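PDB 5M2A: beta subunit of photoactivated adenylyl cyclase from Beggiatoa sp. PS, which probably converts ATP to cyclic AMP in response to blue light, sensed by a flavin-binding BLUF domain joined to a class III-type cyclase domain. Local coordinates for residues 39-47 against 91-102; 289-300 against 324-334. All blocks are in the same frame, centred on the assembly; numbering follows the deposited sequence.

Overall arrangement
The two contacts lie in different domains, on opposite sides of the chain's centre, with centres 54 Å apart and nearest atoms about 41 Å apart. Interaction 1 belongs to the flavin-binding BLUF sheet, interaction 2 to the sheet of the cyclase domain, so they share no strand. Both are partly buried. Interaction 1 is a regular parallel pairing; one face carries Met96 and Leu43 to the flavin, the other meets the second subunit. Interaction 2 is a short, twisted antiparallel pairing continued by loops, where a threonine hydroxyl, a lysine and two waters supplement four backbone bonds, and no other protein chain touches it.

Interaction 1: 39-47 against 91-102; sequences ITGVLLYLQ and FPNWAMKTINLN
Leu44 and Ile99 lie side by side, Leu44 CD1 3.8 Å from Ile99 CD1, in the parallel pairing of strands 40-46 and 97-100 in the BLUF sheet, entered through the type I turn from Phe91 to Trp94. Backbone bonds run from Gly41 N to Trp94 O through to Leu101 N to Tyr45 O; the shortest joins Leu43 N to Lys97 O at 2.7 Å. On the same face as Leu44, Val42 CG1, in one of two modelled conformers, sits over the centre of the Phe91 ring and meets the edge of the Trp94 indole.

On the other face, Met96 SD lies 3.8 Å from Leu43 CB, and both residues touch the flavin. The Met96 chain leaves with CG anti to the backbone N (chi1 -178°) and then bends twice, which brings Met96 CE to 3.5 Å from Gly41 C. Farther along, Asn100 CA stands over one face of the Tyr45 ring, 4.0 Å from its centroid and offset toward the rim, with the amide turned 20° from the ring plane. Asn102 OD1 accepts Gln47 N in its carbonyl plane, on a lone pair, at 3.0 Å, and takes a weak second bond from Gln47 NE2, while Asn102 ND2 donates to Asn100 OD1.

In the next shell, helix 20-36 packs on Tyr45, Pro111 of the second subunit covers Val42 and Phe91, and Thr40 OG1 is hydrogen-bonded to Arg89 NH1 and Glu55 OE1.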
loop_
_atom_site.group_PDB
_atom_site.type_symbol
_atom_site.label_atom_id
_atom_site.label_comp_id
_atom_site.label_asym_id
_atom_site.label_seq_id
_atom_site.Cartn_x
_atom_site.Cartn_y
_atom_site.Cartn_z
ATOM N N ILE A 39 -28.867 -20.496 14.309
ATOM C CA ILE A 39 -27.973 -19.907 13.315
ATOM C C ILE A 39 -28.282 -20.525 11.962
ATOM O O ILE A 39 -28.556 -21.729 11.860
ATOM C CB ILE A 39 -26.492 -20.110 13.697
ATOM C CG1 ILE A 39 -26.164 -19.344 14.978
ATOM C CG2 ILE A 39 -25.553 -19.664 12.566
ATOM C CD1 ILE A 39 -24.734 -19.501 15.441
ATOM N N THR A 40 -28.266 -19.699 10.922
ATOM C CA THR A 40 -28.411 -20.166 9.556
ATOM C C THR A 40 -27.263 -19.617 8.719
ATOM O O THR A 40 -26.573 -18.672 9.113
ATOM C CB THR A 40 -29.760 -19.747 8.961
ATOM O OG1 THR A 40 -29.936 -18.334 9.098
ATOM C CG2 THR A 40 -30.913 -20.481 9.660
ATOM N N GLY A 41 -27.046 -20.227 7.566
ATOM C CA GLY A 41 -26.020 -19.739 6.667
ATOM C C GLY A 41 -25.654 -20.751 5.609
ATOM O O GLY A 41 -26.317 -21.773 5.422
ATOM N N VAL A 42 -24.583 -20.421 4.883
ATOM C CA VAL A 42 -24.087 -21.233 3.784
ATOM C C VAL A 42 -22.576 -21.303 3.867
ATOM O O VAL A 42 -21.913 -20.346 4.287
ATOM C CB VAL A 42 -24.509 -20.689 2.397
ATOM C CG1 VAL A 42 -25.996 -20.769 2.229
ATOM C CG2 VAL A 42 -24.040 -19.258 2.212
ATOM N N LEU A 43 -22.026 -22.441 3.466
ATOM C CA LEU A 43 -20.585 -22.647 3.389
ATOM C C LEU A 43 -20.262 -23.117 1.980
ATOM O O LEU A 43 -20.715 -24.187 1.565
ATOM C CB LEU A 43 -20.108 -23.668 4.427
ATOM C CG LEU A 43 -18.632 -24.061 4.377
ATOM C CD1 LEU A 43 -17.752 -22.849 4.679
ATOM C CD2 LEU A 43 -18.357 -25.208 5.350
ATOM N N LEU A 44 -19.512 -22.310 1.240
ATOM C CA LEU A 44 -19.072 -22.650 -0.104
ATOM C C LEU A 44 -17.564 -22.868 -0.103
ATOM O O LEU A 44 -16.825 -22.188 0.611
ATOM C CB LEU A 44 -19.416 -21.542 -1.108
ATOM C CG LEU A 44 -20.773 -21.549 -1.813
ATOM C CD1 LEU A 44 -21.855 -21.169 -0.849
ATOM C CD2 LEU A 44 -20.757 -20.588 -2.990
ATOM N N TYR A 45 -17.103 -23.821 -0.906
ATOM C CA TYR A 45 -15.665 -23.930 -1.097
ATOM C C TYR A 45 -15.340 -24.092 -2.573
ATOM O O TYR A 45 -16.105 -24.683 -3.341
ATOM C CB TYR A 45 -15.026 -25.045 -0.252
ATOM C CG TYR A 45 -15.580 -26.433 -0.409
ATOM C CD1 TYR A 45 -16.788 -26.792 0.177
ATOM C CD2 TYR A 45 -14.864 -27.409 -1.086
ATOM C CE1 TYR A 45 -17.283 -28.071 0.060
ATOM C CE2 TYR A 45 -15.351 -28.693 -1.210
ATOM C CZ TYR A 45 -16.560 -29.019 -0.630
ATOM O OH TYR A 45 -17.048 -30.300 -0.749
ATOM N N LEU A 46 -14.198 -23.525 -2.955
ATOM C CA LEU A 46 -13.809 -23.429 -4.357
ATOM C C LEU A 46 -12.303 -23.245 -4.405
ATOM O O LEU A 46 -11.800 -22.231 -3.914
ATOM C CB LEU A 46 -14.521 -22.255 -5.044
ATOM C CG LEU A 46 -14.284 -22.089 -6.549
ATOM C CD1 LEU A 46 -14.792 -23.307 -7.313
ATOM C CD2 LEU A 46 -14.947 -20.825 -7.050
ATOM N N GLN A 47 -11.596 -24.221 -4.971
ATOM C CA GLN A 47 -10.159 -24.114 -5.233
ATOM C C GLN A 47 -9.398 -23.669 -3.983
ATOM O O GLN A 47 -8.734 -22.629 -3.955
ATOM C CB GLN A 47 -9.896 -23.157 -6.398
ATOM C CG GLN A 47 -10.690 -23.479 -7.649
ATOM C CD GLN A 47 -10.256 -24.774 -8.284
ATOM O OE1 GLN A 47 -9.078 -24.958 -8.593
ATOM N NE2 GLN A 47 -11.202 -25.691 -8.473
ATOM N N PHE A 91 -30.940 -16.956 4.647
ATOM C CA PHE A 91 -31.097 -18.388 4.398
ATOM C C PHE A 91 -31.874 -19.015 5.547
ATOM O O PHE A 91 -31.366 -19.882 6.266
ATOM C CB PHE A 91 -29.731 -19.048 4.212
ATOM C CG PHE A 91 -28.858 -18.323 3.241
ATOM C CD1 PHE A 91 -29.072 -18.448 1.879
ATOM C CD2 PHE A 91 -27.846 -17.494 3.683
ATOM C CE1 PHE A 91 -28.277 -17.774 0.975
ATOM C CE2 PHE A 91 -27.047 -16.814 2.781
ATOM C CZ PHE A 91 -27.267 -16.957 1.422
ATOM N N PRO A 92 -33.137 -18.621 5.719
ATOM C CA PRO A 92 -33.887 -19.039 6.914
ATOM C C PRO A 92 -34.070 -20.541 7.044
ATOM O O PRO A 92 -34.338 -21.019 8.152
ATOM C CB PRO A 92 -35.239 -18.334 6.739
ATOM C CG PRO A 92 -35.378 -18.165 5.261
ATOM C CD PRO A 92 -33.985 -17.903 4.754
ATOM N N ASN A 93 -33.937 -21.300 5.957
ATOM C CA ASN A 93 -34.217 -22.729 5.973
ATOM C C ASN A 93 -32.963 -23.588 6.058
ATOM O O ASN A 93 -33.074 -24.816 6.077
ATOM C CB ASN A 93 -35.019 -23.123 4.728
ATOM C CG ASN A 93 -36.300 -22.326 4.582
ATOM O OD1 ASN A 93 -37.083 -22.204 5.523
ATOM N ND2 ASN A 93 -36.513 -21.769 3.396
ATOM N N TRP A 94 -31.779 -22.981 6.108
ATOM C CA TRP A 94 -30.517 -23.719 6.093
ATOM C C TRP A 94 -29.751 -23.425 7.376
ATOM O O TRP A 94 -29.154 -22.355 7.506
ATOM C CB TRP A 94 -29.679 -23.341 4.880
ATOM C CG TRP A 94 -30.308 -23.632 3.554
ATOM C CD1 TRP A 94 -31.305 -24.524 3.289
ATOM C CD2 TRP A 94 -29.972 -23.022 2.302
ATOM N NE1 TRP A 94 -31.614 -24.507 1.945
ATOM C CE2 TRP A 94 -30.807 -23.592 1.319
ATOM C CE3 TRP A 94 -29.049 -22.046 1.918
ATOM C CZ2 TRP A 94 -30.743 -23.217 -0.025
ATOM C CZ3 TRP A 94 -28.985 -21.676 0.580
ATOM C CH2 TRP A 94 -29.825 -22.261 -0.372
ATOM N N ALA A 95 -29.754 -24.371 8.317
ATOM C CA ALA A 95 -28.880 -24.253 9.481
ATOM C C ALA A 95 -27.431 -24.063 9.039
ATOM O O ALA A 95 -26.719 -23.180 9.537
ATOM C CB ALA A 95 -29.023 -25.490 10.366
ATOM N N MET A 96 -26.984 -24.890 8.094
ATOM C CA MET A 96 -25.724 -24.663 7.391
ATOM C C MET A 96 -25.709 -25.478 6.105
ATOM O O MET A 96 -25.509 -26.697 6.134
ATOM C CB MET A 96 -24.523 -25.024 8.270
ATOM C CG MET A 96 -23.173 -24.748 7.602
ATOM S SD MET A 96 -23.097 -23.164 6.741
ATOM C CE MET A 96 -23.496 -22.015 8.060
ATOM N N LYS A 97 -25.937 -24.821 4.978
ATOM C CA LYS A 97 -25.918 -25.483 3.682
ATOM C C LYS A 97 -24.500 -25.441 3.130
ATOM O O LYS A 97 -23.920 -24.361 2.996
ATOM C CB LYS A 97 -26.892 -24.809 2.717
ATOM C CG LYS A 97 -26.697 -25.177 1.257
ATOM C CD LYS A 97 -27.229 -26.552 0.962
ATOM C CE LYS A 97 -28.743 -26.554 0.974
ATOM N NZ LYS A 97 -29.299 -27.929 0.872
ATOM N N THR A 98 -23.936 -26.606 2.832
ATOM C CA THR A 98 -22.593 -26.696 2.267
ATOM C C THR A 98 -22.692 -26.905 0.764
ATOM O O THR A 98 -23.397 -27.808 0.304
ATOM C CB THR A 98 -21.791 -27.834 2.901
ATOM O OG1 THR A 98 -21.617 -27.573 4.298
ATOM C CG2 THR A 98 -20.419 -27.963 2.228
ATOM N N ILE A 99 -21.982 -26.079 0.006
ATOM C CA ILE A 99 -22.000 -26.133 -1.448
ATOM C C ILE A 99 -20.567 -26.327 -1.923
ATOM O O ILE A 99 -19.711 -25.466 -1.691
ATOM C CB ILE A 99 -22.610 -24.860 -2.052
ATOM C CG1 ILE A 99 -24.034 -24.654 -1.529
ATOM C CG2 ILE A 99 -22.610 -24.945 -3.567
ATOM C CD1 ILE A 99 -24.679 -23.375 -2.006
ATOM N N ASN A 100 -20.306 -27.457 -2.580
ATOM C CA ASN A 100 -19.002 -27.713 -3.191
ATOM C C ASN A 100 -19.033 -27.164 -4.611
ATOM O O ASN A 100 -19.463 -27.848 -5.545
ATOM C CB ASN A 100 -18.672 -29.200 -3.188
ATOM C CG ASN A 100 -17.305 -29.486 -3.775
ATOM O OD1 ASN A 100 -16.580 -28.566 -4.158
ATOM N ND2 ASN A 100 -16.934 -30.759 -3.825
ATOM N N LEU A 101 -18.560 -25.929 -4.779
ATOM C CA LEU A 101 -18.604 -25.303 -6.091
ATOM C C LEU A 101 -17.661 -25.967 -7.088
ATOM O O LEU A 101 -17.864 -25.816 -8.296
ATOM C CB LEU A 101 -18.290 -23.811 -5.966
ATOM C CG LEU A 101 -19.149 -22.907 -6.860
ATOM C CD1 LEU A 101 -20.621 -23.130 -6.579
ATOM C CD2 LEU A 101 -18.792 -21.436 -6.681
ATOM N N ASN A 102 -16.649 -26.704 -6.618
ATOM C CA ASN A 102 -15.780 -27.428 -7.543
ATOM C C ASN A 102 -16.563 -28.463 -8.341
ATOM O O ASN A 102 -16.315 -28.654 -9.536
ATOM C CB ASN A 102 -14.634 -28.119 -6.797
ATOM C CG ASN A 102 -13.833 -27.173 -5.930
ATOM O OD1 ASN A 102 -13.179 -26.248 -6.423
ATOM N ND2 ASN A 102 -13.854 -27.420 -4.625
#

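Interaction 2: 289-300 against 324-334; sequences LPYALAFTAGVK and IEVYTVNEAQK
Phe295 and Tyr327 form the antiparallel hydrogen-bonded pair of this contact: Phe295 N donates to Tyr327 O, and Tyr327 N to Phe295 O at 2.7 Å. Beyond it, after a two-residue shift of register, the segments are joined again by Ala292 N to Ala332 O and Lys334 N to Pro290 O. Two side chains also donate to backbone carbonyls. Thr328 OG1, anti to its own N (chi1 -173°), reaches Leu293 O at 2.7 Å. The extended Lys334 chain brings NZ to Leu289 O, 2.8 Å away, and NZ also bonds Thr286 and Thr338. Water bridges Pro290 O to Lys334 O, and another links Ala297 N with Glu325 O.

In CH-pi contacts, Thr328 CG2 stands over the centre of the Tyr291 ring, 3.6 Å from its centroid, while Lys300 CD lies over one face of Tyr327. Phe295 turns a face to Tyr327 O and an edge to Val329 CG1. Away from the rings, Leu293 CB meets Ala332 CB at 3.7 Å.

Thr296 N-caps helix 297-301 through a weak bond from Val299 N to its OG1. Strand 293-296 lies between 247-258 (parallel) and 324-329 (antiparallel) in the mixed sheet of a class III nucleotide cyclase domain.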
loop_
_atom_site.group_PDB
_atom_site.type_symbol
_atom_site.label_atom_id
_atom_site.label_comp_id
_atom_site.label_asym_id
_atom_site.label_seq_id
_atom_site.Cartn_x
_atom_site.Cartn_y
_atom_site.Cartn_z
ATOM N N LEU A 289 25.797 6.209 16.982
ATOM C CA LEU A 289 25.653 5.800 18.363
ATOM C C LEU A 289 26.181 4.385 18.574
ATOM O O LEU A 289 26.151 3.556 17.657
ATOM C CB LEU A 289 24.183 5.847 18.797
ATOM C CG LEU A 289 23.487 7.194 18.664
ATOM C CD1 LEU A 289 22.006 7.039 18.963
ATOM C CD2 LEU A 289 24.127 8.200 19.601
ATOM N N PRO A 290 26.652 4.074 19.772
ATOM C CA PRO A 290 27.072 2.697 20.063
ATOM C C PRO A 290 25.896 1.794 20.407
ATOM O O PRO A 290 26.067 0.767 21.069
ATOM C CB PRO A 290 28.026 2.870 21.253
ATOM C CG PRO A 290 27.557 4.120 21.923
ATOM C CD PRO A 290 27.032 5.017 20.845
ATOM N N TYR A 291 24.701 2.170 19.942
ATOM C CA TYR A 291 23.475 1.413 20.137
ATOM C C TYR A 291 22.695 1.382 18.831
ATOM O O TYR A 291 22.675 2.360 18.082
ATOM C CB TYR A 291 22.574 2.039 21.220
ATOM C CG TYR A 291 23.259 2.149 22.553
ATOM C CD1 TYR A 291 24.078 3.228 22.848
ATOM C CD2 TYR A 291 23.103 1.159 23.511
ATOM C CE1 TYR A 291 24.721 3.324 24.058
ATOM C CE2 TYR A 291 23.753 1.241 24.731
ATOM C CZ TYR A 291 24.553 2.329 24.995
ATOM O OH TYR A 291 25.195 2.429 26.198
ATOM N N ALA A 292 22.017 0.263 18.593
ATOM C CA ALA A 292 21.257 0.044 17.364
ATOM C C ALA A 292 19.794 0.459 17.476
ATOM O O ALA A 292 19.036 0.300 16.506
ATOM C CB ALA A 292 21.346 -1.428 16.963
ATOM N N LEU A 293 19.378 0.960 18.637
ATOM C CA LEU A 293 18.010 1.398 18.884
ATOM C C LEU A 293 18.063 2.757 19.565
ATOM O O LEU A 293 18.793 2.928 20.539
ATOM C CB LEU A 293 17.270 0.398 19.777
ATOM C CG LEU A 293 15.932 0.832 20.369
ATOM C CD1 LEU A 293 14.927 1.033 19.246
ATOM C CD2 LEU A 293 15.441 -0.209 21.364
ATOM N N ALA A 294 17.297 3.717 19.064
ATOM C CA ALA A 294 17.217 5.021 19.709
ATOM C C ALA A 294 15.770 5.469 19.779
ATOM O O ALA A 294 15.017 5.279 18.823
ATOM C CB ALA A 294 18.042 6.077 18.963
ATOM N N PHE A 295 15.379 6.091 20.894
ATOM C CA PHE A 295 13.989 6.496 21.019
ATOM C C PHE A 295 13.869 7.720 21.919
ATOM O O PHE A 295 14.829 8.157 22.571
ATOM C CB PHE A 295 13.106 5.326 21.502
ATOM C CG PHE A 295 13.607 4.649 22.744
ATOM C CD1 PHE A 295 13.428 5.237 23.988
ATOM C CD2 PHE A 295 14.234 3.408 22.665
ATOM C CE1 PHE A 295 13.885 4.615 25.143
ATOM C CE2 PHE A 295 14.700 2.784 23.821
ATOM C CZ PHE A 295 14.526 3.382 25.049
ATOM N N THR A 296 12.669 8.291 21.918
ATOM C CA THR A 296 12.398 9.531 22.634
ATOM C C THR A 296 12.017 9.270 24.084
ATOM O O THR A 296 11.708 8.145 24.482
ATOM C CB THR A 296 11.272 10.312 21.957
ATOM O OG1 THR A 296 10.081 9.514 21.958
ATOM C CG2 THR A 296 11.642 10.653 20.522
ATOM N N ALA A 297 12.040 10.349 24.876
ATOM C CA ALA A 297 11.557 10.276 26.250
ATOM C C ALA A 297 10.113 9.789 26.314
ATOM O O ALA A 297 9.746 9.064 27.239
ATOM C CB ALA A 297 11.689 11.638 26.928
ATOM N N GLY A 298 9.292 10.144 25.324
ATOM C CA GLY A 298 7.905 9.708 25.342
ATOM C C GLY A 298 7.762 8.204 25.197
ATOM O O GLY A 298 6.869 7.592 25.787
ATOM N N VAL A 299 8.630 7.589 24.395
ATOM C CA VAL A 299 8.633 6.132 24.299
ATOM C C VAL A 299 8.996 5.533 25.643
ATOM O O VAL A 299 8.376 4.570 26.103
ATOM C CB VAL A 299 9.601 5.669 23.197
ATOM C CG1 VAL A 299 9.788 4.148 23.275
ATOM C CG2 VAL A 299 9.070 6.082 21.828
ATOM N N LYS A 300 10.007 6.116 26.299
ATOM C CA LYS A 300 10.434 5.635 27.608
ATOM C C LYS A 300 9.276 5.640 28.595
ATOM O O LYS A 300 9.064 4.661 29.320
ATOM C CB LYS A 300 11.592 6.499 28.120
ATOM C CG LYS A 300 12.132 6.123 29.498
ATOM C CD LYS A 300 13.306 7.020 29.866
ATOM C CE LYS A 300 13.838 6.717 31.264
ATOM N NZ LYS A 300 12.876 7.080 32.338
ATOM N N ILE A 324 15.831 17.240 21.161
ATOM C CA ILE A 324 15.063 16.252 21.907
ATOM C C ILE A 324 16.021 15.303 22.615
ATOM O O ILE A 324 17.080 14.946 22.088
ATOM C CB ILE A 324 14.107 15.461 20.993
ATOM C CG1 ILE A 324 14.900 14.797 19.865
ATOM C CG2 ILE A 324 13.019 16.364 20.432
ATOM C CD1 ILE A 324 14.214 13.597 19.274
ATOM N N GLU A 325 15.633 14.888 23.819
ATOM C CA GLU A 325 16.392 13.888 24.555
ATOM C C GLU A 325 16.286 12.544 23.852
ATOM O O GLU A 325 15.190 12.105 23.493
ATOM C CB GLU A 325 15.872 13.769 25.986
ATOM C CG GLU A 325 16.345 14.876 26.898
ATOM C CD GLU A 325 17.859 14.938 26.981
ATOM O OE1 GLU A 325 18.474 13.972 27.481
ATOM O OE2 GLU A 325 18.439 15.948 26.531
ATOM N N VAL A 326 17.422 11.885 23.655
ATOM C CA VAL A 326 17.461 10.569 23.025
ATOM C C VAL A 326 17.801 9.535 24.083
ATOM O O VAL A 326 18.693 9.754 24.912
ATOM C CB VAL A 326 18.474 10.518 21.872
ATOM C CG1 VAL A 326 18.501 9.113 21.270
ATOM C CG2 VAL A 326 18.116 11.559 20.832
ATOM N N TYR A 327 17.088 8.416 24.058
ATOM C CA TYR A 327 17.316 7.319 24.978
ATOM C C TYR A 327 17.537 6.030 24.205
ATOM O O TYR A 327 17.214 5.919 23.025
ATOM C CB TYR A 327 16.130 7.123 25.930
ATOM C CG TYR A 327 15.955 8.228 26.928
ATOM C CD1 TYR A 327 15.187 9.350 26.628
ATOM C CD2 TYR A 327 16.564 8.156 28.169
ATOM C CE1 TYR A 327 15.034 10.373 27.554
ATOM C CE2 TYR A 327 16.416 9.168 29.092
ATOM C CZ TYR A 327 15.651 10.268 28.781
ATOM O OH TYR A 327 15.514 11.268 29.714
ATOM N N THR A 328 18.058 5.046 24.923
ATOM C CA THR A 328 18.160 3.686 24.439
ATOM C C THR A 328 18.033 2.761 25.640
ATOM O O THR A 328 17.768 3.207 26.762
ATOM C CB THR A 328 19.472 3.477 23.673
ATOM O OG1 THR A 328 19.465 2.176 23.074
ATOM C CG2 THR A 328 20.665 3.590 24.608
ATOM N N VAL A 329 18.187 1.463 25.399
ATOM C CA VAL A 329 18.282 0.489 26.477
ATOM C C VAL A 329 19.634 -0.203 26.385
ATOM O O VAL A 329 20.221 -0.323 25.305
ATOM C CB VAL A 329 17.122 -0.538 26.457
ATOM C CG1 VAL A 329 15.769 0.175 26.704
ATOM C CG2 VAL A 329 17.078 -1.312 25.137
ATOM N N ASN A 330 20.145 -0.628 27.547
ATOM C CA ASN A 330 21.446 -1.289 27.592
ATOM C C ASN A 330 21.492 -2.492 26.652
ATOM O O ASN A 330 22.519 -2.756 26.012
ATOM C CB ASN A 330 21.750 -1.712 29.029
ATOM C CG ASN A 330 23.140 -2.307 29.185
ATOM O OD1 ASN A 330 23.292 -3.478 29.538
ATOM N ND2 ASN A 330 24.158 -1.501 28.929
ATOM N N GLU A 331 20.385 -3.229 26.550
ATOM C CA GLU A 331 20.335 -4.411 25.691
ATOM C C GLU A 331 20.566 -4.091 24.211
ATOM O O GLU A 331 20.906 -4.998 23.443
ATOM C CB GLU A 331 18.982 -5.123 25.853
ATOM C CG GLU A 331 18.729 -5.730 27.232
ATOM C CD GLU A 331 19.657 -6.895 27.552
ATOM O OE1 GLU A 331 19.970 -7.685 26.639
ATOM O OE2 GLU A 331 20.077 -7.020 28.722
ATOM N N ALA A 332 20.394 -2.838 23.790
ATOM C CA ALA A 332 20.576 -2.471 22.389
ATOM C C ALA A 332 22.025 -2.137 22.046
ATOM O O ALA A 332 22.309 -1.747 20.907
ATOM C CB ALA A 332 19.680 -1.286 22.019
ATOM N N GLN A 333 22.940 -2.271 23.005
ATOM C CA GLN A 333 24.334 -1.918 22.774
ATOM C C GLN A 333 24.922 -2.758 21.651
ATOM O O GLN A 333 24.647 -3.957 21.548
ATOM C CB GLN A 333 25.147 -2.128 24.054
ATOM C CG GLN A 333 26.577 -1.635 23.974
ATOM C CD GLN A 333 27.414 -2.082 25.164
ATOM O OE1 GLN A 333 27.690 -3.274 25.332
ATOM N NE2 GLN A 333 27.818 -1.126 25.998
ATOM N N LYS A 334 25.739 -2.117 20.811
ATOM C CA LYS A 334 26.395 -2.793 19.693
ATOM C C LYS A 334 27.665 -3.488 20.166
ATOM O O LYS A 334 28.495 -2.877 20.846
ATOM C CB LYS A 334 26.750 -1.792 18.589
ATOM C CG LYS A 334 25.548 -1.198 17.830
ATOM C CD LYS A 334 26.013 -0.045 16.942
ATOM C CE LYS A 334 24.875 0.586 16.141
ATOM N NZ LYS A 334 25.301 1.907 15.573
HETATM O O HOH W 1 28.674 -0.456 21.774
HETATM O O HOH W 2 12.677 12.735 23.621
#